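Sulfonate ABC transporter, periplasmic sulfonate-binding protein SsuA (Methylobacillus flagellatus, PDB 3UIF) probably serves as the periplasmic binding component of an ABC transporter, capturing sulfonates or related sulfate-ester compounds for uptake. Local coordinates at residues N208-V211 and K212-E216; K238-Y241 and I242-S246; Y288-S292 and G293-T297. One frame throughout, in Å; residues are numbered along the deposited sequence. Where two conformers were deposited one is given.

Contact 1. Residues N208-V211 and K212-E216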
ATOM      1  N   ASN A 208     -19.038  -4.209  -4.256  1.00 47.01           N
ATOM      2  CA  ASN A 208     -19.492  -4.581  -5.595  1.00 47.75           C
ATOM      3  C   ASN A 208     -20.932  -4.166  -5.865  1.00 48.98           C
ATOM      4  O   ASN A 208     -21.231  -3.589  -6.914  1.00 49.14           O
ATOM      5  CB  ASN A 208     -19.281  -6.078  -5.835  1.00 48.74           C
ATOM      6  CG  ASN A 208     -17.805  -6.444  -6.033  1.00 47.91           C
ATOM      7  OD1 ASN A 208     -16.939  -5.582  -6.200  1.00 46.37           O
ATOM      8  ND2 ASN A 208     -17.520  -7.741  -6.020  1.00 48.61           N
ATOM      9  N   ASP A 209     -21.796  -4.449  -4.891  1.00 49.87           N
ATOM     10  CA  ASP A 209     -23.202  -4.064  -4.899  1.00 51.36           C
ATOM     11  C   ASP A 209     -23.408  -2.559  -4.912  1.00 50.47           C
ATOM     12  O   ASP A 209     -24.410  -2.073  -5.439  1.00 51.52           O
ATOM     13  CB  ASP A 209     -23.891  -4.592  -3.643  1.00 52.80           C
ATOM     14  CG  ASP A 209     -24.264  -6.047  -3.743  1.00 58.22           C
ATOM     15  OD1 ASP A 209     -24.774  -6.578  -2.726  1.00 61.60           O
ATOM     16  OD2 ASP A 209     -24.057  -6.654  -4.820  1.00 59.45           O
ATOM     17  N   PHE A 210     -22.490  -1.824  -4.289  1.00 49.03           N
ATOM     18  CA  PHE A 210     -22.607  -0.377  -4.291  1.00 48.47           C
ATOM     19  C   PHE A 210     -22.367   0.205  -5.683  1.00 48.07           C
ATOM     20  O   PHE A 210     -23.092   1.104  -6.124  1.00 48.53           O
ATOM     21  CB  PHE A 210     -21.676   0.294  -3.287  1.00 47.17           C
ATOM     22  CG  PHE A 210     -21.885   1.764  -3.226  1.00 47.08           C
ATOM     23  CD1 PHE A 210     -22.842   2.303  -2.367  1.00 47.87           C
ATOM     24  CD2 PHE A 210     -21.206   2.609  -4.102  1.00 46.11           C
ATOM     25  CE1 PHE A 210     -23.080   3.669  -2.353  1.00 48.02           C
ATOM     26  CE2 PHE A 210     -21.448   3.967  -4.092  1.00 45.98           C
ATOM     27  CZ  PHE A 210     -22.377   4.499  -3.209  1.00 47.02           C
ATOM     28  N   VAL A 211     -21.342  -0.308  -6.352  1.00 47.18           N
ATOM     29  CA  VAL A 211     -20.972   0.100  -7.696  1.00 46.95           C
ATOM     30  C   VAL A 211     -22.092  -0.217  -8.676  1.00 48.55           C
ATOM     31  O   VAL A 211     -22.536   0.662  -9.420  1.00 48.85           O
ATOM     32  CB  VAL A 211     -19.684  -0.623  -8.134  1.00 46.31           C
ATOM     33  CG1 VAL A 211     -19.351  -0.335  -9.593  1.00 46.38           C
ATOM     34  CG2 VAL A 211     -18.533  -0.227  -7.214  1.00 44.47           C
ATOM     35  N   LYS A 212     -22.547  -1.477  -8.663  1.00 49.60           N
ATOM     36  CA  LYS A 212     -23.621  -1.925  -9.537  1.00 51.23           C
ATOM     37  C   LYS A 212     -24.831  -1.016  -9.388  1.00 52.07           C
ATOM     38  O   LYS A 212     -25.437  -0.638 -10.379  1.00 53.21           O
ATOM     39  CB  LYS A 212     -23.999  -3.392  -9.280  1.00 52.72           C
ATOM     40  CG  LYS A 212     -23.236  -4.403 -10.140  1.00 54.28           C
ATOM     41  CD  LYS A 212     -23.839  -5.808 -10.080  1.00 56.18           C
ATOM     42  CE  LYS A 212     -25.007  -5.978 -11.060  1.00 59.34           C
ATOM     43  NZ  LYS A 212     -25.470  -7.391 -11.269  1.00 60.59           N
ATOM     44  N   GLN A 213     -25.168  -0.648  -8.158  1.00 51.89           N
ATOM     45  CA  GLN A 213     -26.311   0.223  -7.921  1.00 53.04           C
ATOM     46  C   GLN A 213     -26.008   1.709  -8.219  1.00 52.00           C
ATOM     47  O   GLN A 213     -26.875   2.429  -8.700  1.00 52.86           O
ATOM     48  CB  GLN A 213     -26.848   0.039  -6.492  1.00 53.42           C
ATOM     49  CG  GLN A 213     -27.514  -1.315  -6.237  1.00 55.17           C
ATOM     50  CD  GLN A 213     -28.911  -1.410  -6.840  1.00 60.66           C
ATOM     51  OE1 GLN A 213     -29.108  -1.967  -7.935  1.00 62.28           O
ATOM     52  NE2 GLN A 213     -29.896  -0.855  -6.128  1.00 62.04           N
ATOM     53  N   ASN A 214     -24.794   2.175  -7.939  1.00 50.33           N
ATOM     54  CA  ASN A 214     -24.513   3.603  -8.065  1.00 49.78           C
ATOM     55  C   ASN A 214     -23.262   3.932  -8.880  1.00 48.70           C
ATOM     56  O   ASN A 214     -22.281   4.422  -8.340  1.00 47.57           O
ATOM     57  CB  ASN A 214     -24.483   4.279  -6.686  1.00 49.50           C
ATOM     58  CG  ASN A 214     -25.698   3.923  -5.832  1.00 50.87           C
ATOM     59  OD1 ASN A 214     -25.564   3.443  -4.706  1.00 50.75           O
ATOM     60  ND2 ASN A 214     -26.885   4.134  -6.372  1.00 52.22           N
ATOM     61  N   PRO A 215     -23.300   3.672 -10.197  1.00 49.30           N
ATOM     62  CA  PRO A 215     -22.140   3.985 -11.030  1.00 48.35           C
ATOM     63  C   PRO A 215     -21.780   5.483 -11.020  1.00 47.91           C
ATOM     64  O   PRO A 215     -20.586   5.835 -11.012  1.00 46.70           O
ATOM     65  CB  PRO A 215     -22.592   3.550 -12.435  1.00 49.60           C
ATOM     66  CG  PRO A 215     -24.089   3.478 -12.377  1.00 50.94           C
ATOM     67  CD  PRO A 215     -24.400   3.061 -10.976  1.00 50.68           C
ATOM     68  N   GLU A 216     -22.805   6.341 -11.014  1.00 48.96           N
ATOM     69  CA  GLU A 216     -22.650   7.801 -11.063  1.00 48.86           C
ATOM     70  C   GLU A 216     -21.866   8.333  -9.856  1.00 47.72           C
ATOM     71  O   GLU A 216     -20.853   9.047 -10.005  1.00 46.76           O
ATOM     72  CB  GLU A 216     -24.016   8.482 -11.128  1.00 50.38           C
ATOM     73  CG  GLU A 216     -25.188   7.524 -11.396  1.00 52.99           C
ATOM     74  CD  GLU A 216     -25.776   6.864 -10.132  1.00 52.05           C
ATOM     75  OE1 GLU A 216     -25.133   6.814  -9.049  1.00 50.62           O
ATOM     76  OE2 GLU A 216     -26.922   6.380 -10.225  1.00 56.35           O
TER
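Phe210 and Asn214, one helical turn apart, make the main side-chain contact where the short helix 208-213 gives way to helix 215-233. With CG anti to its backbone N (chi1 -175°), Phe210 directs its ring along the helix toward the turn, and the Asn214 amide comes in over one ring face. As modelled, Asn214 OD1 lies above the rim, 3.4 Å from Phe210 CE1, while Asn214 CB stands 4.0 Å from Phe210 CE2. The ring and amide planes are 68° apart, so the amide meets the face steeply and does not stack on it. The backbone draws the same residues together: Asn214 N donates to Phe210 O at 2.7 Å. Just before it in the chain, Lys212 N makes a nearly straight bond to Asn208 O (3.0 Å, 174°), and Gln213 N reaches Asp209 O at 3.2 Å from above the carbonyl plane. Asn214 then leaves helical geometry and Pro215 opens the next helix. The proline N has no hydrogen to offer, and its ring carbon CD sits 3.4 Å from Val211 O. Looser packing marks the solvent side, where Asp209, Lys212 and Gln213 are exposed. Lys212 NZ stays 6.6 Å from Asp209 OD2, too far for a salt bridge, and Gln213 touches the preceding turn through CB and CG while its amide leads away. The helix directly follows strand 202-207 of the six-stranded sheet. Asn208 ties its start to Thr88 through the backbone and to Gln90 through OD1; Phe210 meets the ring of Phe71 from strand 71-75 and, together with Val211, packs on Thr218 of helix 215-233, whose hydroxyl also bonds Asn214 O.

Contact 2. Residues K238-Y241 and I242-S246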
ATOM      1  N   LYS A 238       5.486  17.826  -3.259  1.00 44.73           N
ATOM      2  CA  LYS A 238       6.126  16.731  -2.572  1.00 43.34           C
ATOM      3  C   LYS A 238       6.468  17.096  -1.106  1.00 44.53           C
ATOM      4  O   LYS A 238       6.139  16.354  -0.187  1.00 43.99           O
ATOM      5  CB  LYS A 238       7.333  16.256  -3.372  1.00 43.43           C
ATOM      6  CG  LYS A 238       8.124  15.142  -2.711  1.00 43.04           C
ATOM      7  CD  LYS A 238       9.309  14.694  -3.551  1.00 42.24           C
ATOM      8  CE  LYS A 238      10.166  13.726  -2.752  1.00 42.66           C
ATOM      9  NZ  LYS A 238      11.149  12.978  -3.583  1.00 42.74           N
ATOM     10  N   GLU A 239       7.087  18.253  -0.890  1.00 46.12           N
ATOM     11  CA  GLU A 239       7.432  18.700   0.458  1.00 47.84           C
ATOM     12  C   GLU A 239       6.210  18.900   1.362  1.00 47.54           C
ATOM     13  O   GLU A 239       6.249  18.545   2.546  1.00 47.87           O
ATOM     14  CB  GLU A 239       8.297  19.960   0.422  1.00 49.46           C
ATOM     15  CG  GLU A 239       9.782  19.652   0.485  1.00 51.76           C
ATOM     16  CD  GLU A 239      10.148  18.708   1.642  1.00 52.65           C
ATOM     17  OE1 GLU A 239      10.432  17.516   1.354  1.00 48.50           O
ATOM     18  OE2 GLU A 239      10.151  19.144   2.834  1.00 54.43           O
ATOM     19  N   THR A 240       5.134  19.463   0.812  1.00 47.61           N
ATOM     20  CA  THR A 240       3.882  19.575   1.557  1.00 48.10           C
ATOM     21  C   THR A 240       3.368  18.197   1.999  1.00 46.20           C
ATOM     22  O   THR A 240       3.057  18.012   3.178  1.00 46.58           O
ATOM     23  CB  THR A 240       2.803  20.368   0.787  1.00 48.22           C
ATOM     24  OG1 THR A 240       3.312  21.670   0.477  1.00 50.37           O
ATOM     25  CG2 THR A 240       1.579  20.553   1.641  1.00 49.00           C
ATOM     26  N   TYR A 241       3.309  17.236   1.073  1.00 44.38           N
ATOM     27  CA  TYR A 241       2.946  15.875   1.438  1.00 43.06           C
ATOM     28  C   TYR A 241       3.810  15.346   2.593  1.00 43.30           C
ATOM     29  O   TYR A 241       3.277  14.895   3.604  1.00 43.68           O
ATOM     30  CB  TYR A 241       2.988  14.911   0.246  1.00 41.58           C
ATOM     31  CG  TYR A 241       2.875  13.469   0.689  1.00 40.59           C
ATOM     32  CD1 TYR A 241       1.634  12.918   1.054  1.00 40.22           C
ATOM     33  CD2 TYR A 241       4.020  12.669   0.805  1.00 39.95           C
ATOM     34  CE1 TYR A 241       1.539  11.603   1.499  1.00 38.98           C
ATOM     35  CE2 TYR A 241       3.940  11.364   1.251  1.00 39.26           C
ATOM     36  CZ  TYR A 241       2.703  10.834   1.592  1.00 38.81           C
ATOM     37  OH  TYR A 241       2.649   9.536   2.021  1.00 38.21           O
ATOM     38  N   ILE A 242       5.131  15.430   2.451  1.00 43.44           N
ATOM     39  CA  ILE A 242       6.057  14.948   3.475  1.00 44.30           C
ATOM     40  C   ILE A 242       5.780  15.553   4.864  1.00 45.40           C
ATOM     41  O   ILE A 242       5.793  14.849   5.885  1.00 45.31           O
ATOM     42  CB  ILE A 242       7.546  15.207   3.083  1.00 44.63           C
ATOM     43  CG1 ILE A 242       7.942  14.485   1.782  1.00 43.20           C
ATOM     44  CG2 ILE A 242       8.492  14.826   4.220  1.00 45.21           C
ATOM     45  CD1 ILE A 242       7.640  13.003   1.742  1.00 42.12           C
ATOM     46  N   ARG A 243       5.528  16.856   4.884  1.00 46.61           N
ATOM     47  CA  ARG A 243       5.336  17.552   6.143  0.50 48.45           C
ATOM     48  C   ARG A 243       3.911  17.410   6.688  1.00 48.83           C
ATOM     49  O   ARG A 243       3.730  17.346   7.902  1.00 49.75           O
ATOM     50  CB  ARG A 243       5.760  19.020   6.021  0.50 50.41           C
ATOM     51  CG  ARG A 243       7.232  19.188   5.671  0.50 50.81           C
ATOM     52  CD  ARG A 243       7.609  20.651   5.508  0.50 53.54           C
ATOM     53  NE  ARG A 243       8.964  20.825   4.992  0.50 53.90           N
ATOM     54  CZ  ARG A 243      10.026  21.059   5.752  0.50 55.48           C
ATOM     55  NH1 ARG A 243       9.896  21.146   7.070  0.50 56.36           N
ATOM     56  NH2 ARG A 243      11.219  21.209   5.193  0.50 56.29           N
ATOM     57  N   GLU A 244       2.908  17.327   5.812  1.00 47.36           N
ATOM     58  CA  GLU A 244       1.527  17.296   6.305  1.00 48.05           C
ATOM     59  C   GLU A 244       0.864  15.935   6.307  1.00 45.91           C
ATOM     60  O   GLU A 244       0.145  15.621   7.246  1.00 46.54           O
ATOM     61  CB  GLU A 244       0.603  18.257   5.546  1.00 48.35           C
ATOM     62  CG  GLU A 244       1.195  19.598   5.180  1.00 49.74           C
ATOM     63  CD  GLU A 244       1.383  20.495   6.368  1.00 56.21           C
ATOM     64  OE1 GLU A 244       2.535  20.953   6.576  1.00 59.06           O
ATOM     65  OE2 GLU A 244       0.377  20.744   7.082  1.00 58.99           O
ATOM     66  N   TYR A 245       1.081  15.145   5.258  1.00 44.66           N
ATOM     67  CA  TYR A 245       0.249  13.958   5.026  1.00 43.40           C
ATOM     68  C   TYR A 245       0.964  12.622   5.095  1.00 43.02           C
ATOM     69  O   TYR A 245       0.337  11.592   4.838  1.00 41.44           O
ATOM     70  CB  TYR A 245      -0.498  14.056   3.688  1.00 42.71           C
ATOM     71  CG  TYR A 245      -1.156  15.382   3.503  1.00 43.95           C
ATOM     72  CD1 TYR A 245      -0.639  16.314   2.601  1.00 44.47           C
ATOM     73  CD2 TYR A 245      -2.271  15.736   4.272  1.00 44.81           C
ATOM     74  CE1 TYR A 245      -1.234  17.559   2.457  1.00 45.78           C
ATOM     75  CE2 TYR A 245      -2.877  16.970   4.129  1.00 46.42           C
ATOM     76  CZ  TYR A 245      -2.359  17.869   3.221  1.00 46.55           C
ATOM     77  OH  TYR A 245      -2.951  19.086   3.086  1.00 48.09           O
ATOM     78  N   SER A 246       2.246  12.618   5.440  1.00 42.82           N
ATOM     79  CA  SER A 246       2.952  11.345   5.472  1.00 41.92           C
ATOM     80  C   SER A 246       2.766  10.609   6.800  1.00 42.94           C
ATOM     81  O   SER A 246       1.869  10.939   7.584  1.00 43.54           O
ATOM     82  CB  SER A 246       4.428  11.494   5.081  1.00 41.95           C
ATOM     83  OG  SER A 246       5.083  12.439   5.889  1.00 42.96           O
TER
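A chi1 of 169° sets the Tyr241 ring opposite the backbone N and carries it toward the C-terminal end of the helix, where it crosses the Tyr245 side chain at a slant and reaches Ser246. CD1 of Tyr241 rests 3.6 Å from Tyr245 CB, and its other edge carbon CD2 lies 3.8 Å from Ile242 CD1; Ser246 N sits over the rim of one ring face. Elsewhere on the helix, a bend at chi2 (-51°) turns the Glu239 carboxylate toward Arg243, one turn on. OE2 of Glu239 forms a salt bridge to Arg243 NE at 3.0 Å, but the bonds to NE and NH2 are both weak, the planes stand 84° apart, and Arg243 has a second conformer, so this link is probably loose. Glu239 OE1 has a further salt bridge to Arg256. Backbone bonds run from Ile242 N to Lys238 O (3.0 Å) through to Tyr245 N and Tyr241 O (2.8 Å), before Ser246 OG folds back to Ile242 O. Trp270, edge-to-face, and Trp266 also meet the buried Tyr241 ring, which lies about 5 Å from a bound glycerol. The arrangement is that of an amphipathic helix with a wider pi-type turn near its C-terminal end: aromatic core side, charged i to i+4 pair outside.

Contact 3. Residues Y288-S292 and G293-T297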
ATOM      1  N   TYR A 288       0.389 -15.592  -3.533  1.00 51.98           N
ATOM      2  CA  TYR A 288       1.112 -15.587  -2.259  0.70 52.03           C
ATOM      3  C   TYR A 288       0.169 -15.664  -1.062  1.00 52.18           C
ATOM      4  O   TYR A 288       0.489 -16.280  -0.044  1.00 53.24           O
ATOM      5  CB  TYR A 288       2.005 -14.346  -2.150  0.70 50.12           C
ATOM      6  CG  TYR A 288       2.182 -13.821  -0.736  0.70 49.43           C
ATOM      7  CD1 TYR A 288       1.312 -12.849  -0.215  0.70 48.14           C
ATOM      8  CD2 TYR A 288       3.207 -14.295   0.085  0.70 50.08           C
ATOM      9  CE1 TYR A 288       1.457 -12.368   1.082  0.70 47.67           C
ATOM     10  CE2 TYR A 288       3.364 -13.818   1.377  0.70 49.59           C
ATOM     11  CZ  TYR A 288       2.488 -12.858   1.873  0.70 48.44           C
ATOM     12  OH  TYR A 288       2.638 -12.378   3.154  0.70 48.13           O
ATOM     13  N   ALA A 289      -0.981 -15.000  -1.171  1.00 51.15           N
ATOM     14  CA  ALA A 289      -1.971 -15.025  -0.092  1.00 51.48           C
ATOM     15  C   ALA A 289      -2.429 -16.458   0.208  1.00 53.95           C
ATOM     16  O   ALA A 289      -2.590 -16.844   1.369  1.00 54.72           O
ATOM     17  CB  ALA A 289      -3.157 -14.152  -0.437  1.00 49.91           C
ATOM     18  N   GLN A 290      -2.622 -17.250  -0.841  1.00 54.93           N
ATOM     19  CA  GLN A 290      -3.021 -18.627  -0.671  1.00 57.55           C
ATOM     20  C   GLN A 290      -1.877 -19.505  -0.148  1.00 58.98           C
ATOM     21  O   GLN A 290      -2.079 -20.309   0.769  1.00 60.58           O
ATOM     22  CB  GLN A 290      -3.568 -19.180  -1.982  1.00 58.99           C
ATOM     23  CG  GLN A 290      -4.161 -20.574  -1.846  1.00 61.68           C
ATOM     24  CD  GLN A 290      -4.448 -21.199  -3.187  1.00 63.44           C
ATOM     25  OE1 GLN A 290      -3.639 -21.083  -4.108  1.00 63.14           O
ATOM     26  NE2 GLN A 290      -5.603 -21.859  -3.314  1.00 65.02           N
ATOM     27  N   ALA A 291      -0.687 -19.355  -0.731  1.00 58.40           N
ATOM     28  CA  ALA A 291       0.474 -20.171  -0.351  1.00 59.81           C
ATOM     29  C   ALA A 291       0.893 -19.961   1.112  1.00 59.43           C
ATOM     30  O   ALA A 291       1.192 -20.932   1.814  1.00 61.21           O
ATOM     31  CB  ALA A 291       1.644 -19.933  -1.300  1.00 59.24           C
ATOM     32  N   SER A 292       0.885 -18.714   1.582  1.00 57.20           N
ATOM     33  CA  SER A 292       1.182 -18.452   2.993  1.00 56.90           C
ATOM     34  C   SER A 292       0.024 -18.810   3.947  1.00 58.10           C
ATOM     35  O   SER A 292       0.084 -18.545   5.154  1.00 58.09           O
ATOM     36  CB  SER A 292       1.676 -17.020   3.216  1.00 54.67           C
ATOM     37  OG  SER A 292       0.973 -16.083   2.419  1.00 53.55           O
ATOM     38  N   GLY A 293      -1.018 -19.431   3.397  1.00 59.25           N
ATOM     39  CA  GLY A 293      -2.159 -19.888   4.178  1.00 60.59           C
ATOM     40  C   GLY A 293      -3.036 -18.808   4.787  1.00 59.11           C
ATOM     41  O   GLY A 293      -3.779 -19.084   5.728  1.00 60.19           O
ATOM     42  N   LEU A 294      -2.962 -17.579   4.268  1.00 56.86           N
ATOM     43  CA  LEU A 294      -3.902 -16.532   4.689  1.00 55.44           C
ATOM     44  C   LEU A 294      -5.299 -16.809   4.124  1.00 56.09           C
ATOM     45  O   LEU A 294      -6.297 -16.341   4.672  1.00 55.84           O
ATOM     46  CB  LEU A 294      -3.433 -15.138   4.261  1.00 52.83           C
ATOM     47  CG  LEU A 294      -2.126 -14.564   4.798  1.00 52.70           C
ATOM     48  CD1 LEU A 294      -1.794 -13.256   4.102  1.00 49.68           C
ATOM     49  CD2 LEU A 294      -2.188 -14.349   6.303  1.00 54.64           C
ATOM     50  N   THR A 295      -5.357 -17.562   3.023  1.00 57.15           N
ATOM     51  CA  THR A 295      -6.619 -17.971   2.393  1.00 57.88           C
ATOM     52  C   THR A 295      -6.519 -19.395   1.861  1.00 60.56           C
ATOM     53  O   THR A 295      -5.451 -19.833   1.429  1.00 60.84           O
ATOM     54  CB  THR A 295      -7.010 -17.055   1.205  1.00 56.51           C
ATOM     55  OG1 THR A 295      -6.000 -17.102   0.189  1.00 55.94           O
ATOM     56  CG2 THR A 295      -7.196 -15.612   1.652  1.00 53.79           C
ATOM     57  N   ARG A 296      -7.636 -20.113   1.888  1.00 62.54           N
ATOM     58  CA  ARG A 296      -7.707 -21.441   1.274  1.00 65.10           C
ATOM     59  C   ARG A 296      -7.744 -21.300  -0.246  1.00 64.51           C
ATOM     60  O   ARG A 296      -7.100 -22.062  -0.966  1.00 65.90           O
ATOM     61  CB  ARG A 296      -8.947 -22.195   1.754  1.00 67.54           C
ATOM     62  CG  ARG A 296      -9.206 -22.068   3.246  1.00 70.21           C
ATOM     63  CD  ARG A 296     -10.410 -22.886   3.709  1.00 73.10           C
ATOM     64  NE  ARG A 296     -10.316 -24.331   3.416  1.00 77.21           N
ATOM     65  CZ  ARG A 296      -9.368 -25.156   3.877  1.00 78.77           C
ATOM     66  NH1 ARG A 296      -8.380 -24.692   4.646  1.00 76.12           N
ATOM     67  NH2 ARG A 296      -9.395 -26.450   3.556  1.00 80.90           N
ATOM     68  N   THR A 297      -8.474 -20.285  -0.701  1.00 62.93           N
ATOM     69  CA  THR A 297      -8.853 -20.076  -2.100  1.00 62.78           C
ATOM     70  C   THR A 297      -8.058 -18.924  -2.748  1.00 60.44           C
ATOM     71  O   THR A 297      -7.387 -18.151  -2.054  1.00 58.43           O
ATOM     72  CB  THR A 297     -10.396 -19.855  -2.148  1.00 63.56           C
ATOM     73  OG1 THR A 297     -11.039 -21.133  -2.178  1.00 66.62           O
ATOM     74  CG2 THR A 297     -10.891 -19.011  -3.344  1.00 62.23           C
TER
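Ala289 and Gln290 carry most of the contact between the last turn of helix 276-291 and the loop that folds back over it. Before them, Tyr288 contributes its carbonyl, which accepts from both Ser292 N and Ser292 OG, the two donors arriving from opposite faces of the carbonyl plane. Ala289 O is shared by the loop: Leu294 N reaches it at 3.0 Å and Thr295 N at 3.3 Å, both weak bonds at poor angles. Its methyl, buried, faces Thr295 OG1 at 4.1 Å. Gln290 works through backbone and side chain alike. Its O takes a bond from Gly293 N (3.0 Å), coming from above the carbonyl plane, and its CA makes a C-H...O contact with Thr295 O at 3.4 Å. A stretched side chain (chi1 -173°) carries the Gln290 amide along the loop, where NE2 donates to Arg296 O at 2.8 Å, nearly straight (170°) and with the acceptor in the amide plane. Gln290 OE1 bonds Gln298, so both ends of the amide are held. Ala291 points away, and Ser292 is the first residue outside helical geometry. Gly293 follows with a positive phi of 68°, favourable for glycine. Its bond to Gln290 O and the weak one from Leu294 N to Ala289 O form the paired 5-to-2 and 6-to-1 pattern of a Schellman motif, closing the helix. Beyond it, Thr295 OG1 donates to Thr297 O at 2.8 Å, in the carbonyl plane. Ala289, Leu294 and Thr295 lie against helix 77-85, through Ile80, Leu77, Ile81 and Ala84, while Tyr288 bonds Glu131 and Ser292 touches it at the start of helix 130-140.

All three contacts are local, but they handle different points of their helices. Contact 1 spans the break between helix 208-213 and helix 215-233; contact 2 lies on helix 238-245, the next helix in the chain; contact 3 closes helix 276-291. Contacts 1 and 3 are at the surface and depend mainly on backbone bonds and amide side chains; contact 1 adds a partly exposed Phe210 ring, contact 3 the buried Ala289 methyl. Contact 2 is partly buried, with aromatic packing within and a charged pair outside. None touches another: centres are 29 to 35 Å apart, and contacts 2 and 3 lie on opposite sides of the chain's centre.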